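Local coordinates for protein intramolecular trans-sialidase (Macrobdella decora, PDB 3SLI) that cleaves terminal sialic acid from sialylated glycans by intramolecular trans-sialylation, releasing it as 2,7-anhydro-Neu5Ac, at residues I39-K44 with G170-I175. Numbering follows the deposited sequence.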
loop_
_atom_site.group_PDB
_atom_site.type_symbol
_atom_site.label_atom_id
_atom_site.label_comp_id
_atom_site.label_asym_id
_atom_site.label_seq_id
_atom_site.Cartn_x
_atom_site.Cartn_y
_atom_site.Cartn_z
ATOM N N ILE A 39 28.580 0.884 12.772
ATOM C CA ILE A 39 28.352 -0.459 13.287
ATOM C C ILE A 39 27.505 -1.184 12.266
ATOM O O ILE A 39 26.507 -0.649 11.783
ATOM C CB ILE A 39 27.595 -0.499 14.641
ATOM C CG1 ILE A 39 28.395 0.198 15.746
ATOM C CG2 ILE A 39 27.334 -1.945 15.044
ATOM C CD1 ILE A 39 28.029 1.647 15.930
ATOM N N ILE A 40 27.949 -2.365 11.876
ATOM C CA ILE A 40 27.193 -3.154 10.928
ATOM C C ILE A 40 27.093 -4.564 11.464
ATOM O O ILE A 40 28.084 -5.142 11.927
ATOM C CB ILE A 40 27.799 -3.108 9.491
ATOM C CG1 ILE A 40 27.186 -4.207 8.625
ATOM C CG2 ILE A 40 29.302 -3.207 9.524
ATOM C CD1 ILE A 40 27.117 -3.833 7.188
ATOM N N LEU A 41 25.878 -5.097 11.479
ATOM C CA LEU A 41 25.693 -6.443 11.973
ATOM C C LEU A 41 24.595 -7.229 11.288
ATOM O O LEU A 41 23.629 -6.669 10.763
ATOM C CB LEU A 41 25.511 -6.467 13.497
ATOM C CG LEU A 41 24.336 -5.860 14.261
ATOM C CD1 LEU A 41 24.345 -6.480 15.648
ATOM C CD2 LEU A 41 24.450 -4.347 14.367
ATOM N N SER A 42 24.816 -8.535 11.250
ATOM C CA SER A 42 23.913 -9.507 10.658
ATOM C C SER A 42 23.320 -10.258 11.849
ATOM O O SER A 42 24.059 -10.699 12.726
ATOM C CB SER A 42 24.741 -10.464 9.787
ATOM O OG SER A 42 23.941 -11.452 9.166
ATOM N N TYR A 43 22.001 -10.411 11.895
ATOM C CA TYR A 43 21.376 -11.115 13.021
ATOM C C TYR A 43 20.149 -11.897 12.581
ATOM O O TYR A 43 19.565 -11.611 11.534
ATOM C CB TYR A 43 20.932 -10.117 14.107
ATOM C CG TYR A 43 19.662 -9.374 13.733
ATOM C CD1 TYR A 43 19.720 -8.208 12.978
ATOM C CD2 TYR A 43 18.393 -9.894 14.052
ATOM C CE1 TYR A 43 18.556 -7.580 12.532
ATOM C CE2 TYR A 43 17.223 -9.272 13.606
ATOM C CZ TYR A 43 17.315 -8.118 12.847
ATOM O OH TYR A 43 16.187 -7.506 12.359
ATOM N N LYS A 44 19.732 -12.826 13.435
ATOM C CA LYS A 44 18.541 -13.644 13.226
ATOM C C LYS A 44 17.842 -13.688 14.585
ATOM O O LYS A 44 18.400 -14.218 15.545
ATOM C CB LYS A 44 18.918 -15.065 12.790
ATOM C CG LYS A 44 17.738 -16.011 12.723
ATOM C CD LYS A 44 18.098 -17.335 12.072
ATOM C CE LYS A 44 19.033 -18.159 12.929
ATOM N NZ LYS A 44 19.381 -19.442 12.241
ATOM N N GLY A 170 18.436 -15.109 19.867
ATOM C CA GLY A 170 18.742 -15.517 18.505
ATOM C C GLY A 170 20.231 -15.622 18.230
ATOM O O GLY A 170 20.997 -16.041 19.103
ATOM N N THR A 171 20.643 -15.212 17.032
ATOM C CA THR A 171 22.044 -15.269 16.620
ATOM C C THR A 171 22.567 -13.980 15.984
ATOM O O THR A 171 21.903 -13.371 15.141
ATOM C CB THR A 171 22.271 -16.409 15.585
ATOM O OG1 THR A 171 21.921 -17.672 16.164
ATOM C CG2 THR A 171 23.739 -16.453 15.121
ATOM N N ILE A 172 23.745 -13.543 16.423
ATOM C CA ILE A 172 24.385 -12.381 15.820
ATOM C C ILE A 172 25.345 -13.058 14.831
ATOM O O ILE A 172 26.347 -13.658 15.233
ATOM C CB ILE A 172 25.190 -11.531 16.839
ATOM C CG1 ILE A 172 24.267 -10.952 17.920
ATOM C CG2 ILE A 172 25.911 -10.392 16.112
ATOM C CD1 ILE A 172 23.206 -10.009 17.396
ATOM N N GLY A 173 24.973 -13.053 13.554
ATOM C CA GLY A 173 25.796 -13.678 12.535
ATOM C C GLY A 173 27.166 -13.043 12.419
ATOM O O GLY A 173 28.182 -13.738 12.314
ATOM N N ASP A 174 27.205 -11.717 12.482
ATOM C CA ASP A 174 28.456 -10.998 12.369
ATOM C C ASP A 174 28.274 -9.568 12.844
ATOM O O ASP A 174 27.177 -9.015 12.761
ATOM C CB ASP A 174 28.906 -10.990 10.898
ATOM C CG ASP A 174 30.376 -10.644 10.730
ATOM O OD1 ASP A 174 31.223 -11.562 10.845
ATOM O OD2 ASP A 174 30.685 -9.458 10.481
ATOM N N ILE A 175 29.335 -9.000 13.403
ATOM C CA ILE A 175 29.332 -7.614 13.834
ATOM C C ILE A 175 30.721 -7.029 13.608
ATOM O O ILE A 175 31.729 -7.685 13.869
ATOM C CB ILE A 175 28.920 -7.409 15.322
ATOM C CG1 ILE A 175 28.900 -5.907 15.631
ATOM C CG2 ILE A 175 29.864 -8.152 16.274
ATOM C CD1 ILE A 175 28.507 -5.560 17.041
HETATM O O HOH W 1 29.100 -7.181 10.310
#
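A classic beta bulge interrupts the antiparallel pairing of 39-44 with 170-175, where Gly-173 and Asp-174 both face Ser-42. Ser-42 N gives a good bond to Asp-174 O (2.8 Å), while Ser-42 O receives two weak ones, from Gly-173 N at 2.7 Å, strongly bent (121°), and from Asp-174 N at 3.3 Å. Beyond the bulge regular pairing resumes: Lys-44 N reaches Thr-171 O and Thr-171 N reaches Lys-44 O (2.9 Å). These strands belong to one sheet of the concanavalin-like beta-sandwich of the N-terminal domain, in which 37-45 runs between 107-118 and 170-178. The sheet face that packs on the other sheet carries Leu-41, Tyr-43, Ile-172 and Ile-175; Leu-41 and Tyr-43 lie against Leu-54 and Ile-175 against Phe-55 of strand 51-58. With CG1 beside the backbone N and anti to the carbonyl carbon (chi1 -63°), Ile-172 brings CD1 to Leu-41 CD1 (4.1 Å) and to Tyr-43 CB (4.0 Å), whereas the tyrosine ring turns away toward Val-100 and Phe-168. Leu-41 CB meets Ile-175 CB at 4.0 Å. On the other face, a water donates to Ile-40 O and to Asp-174 OD2, 2.8 Å to each; that carboxylate also forms a salt bridge with Lys-176, and its OD1 bonds Asn-10 of strand 5-14.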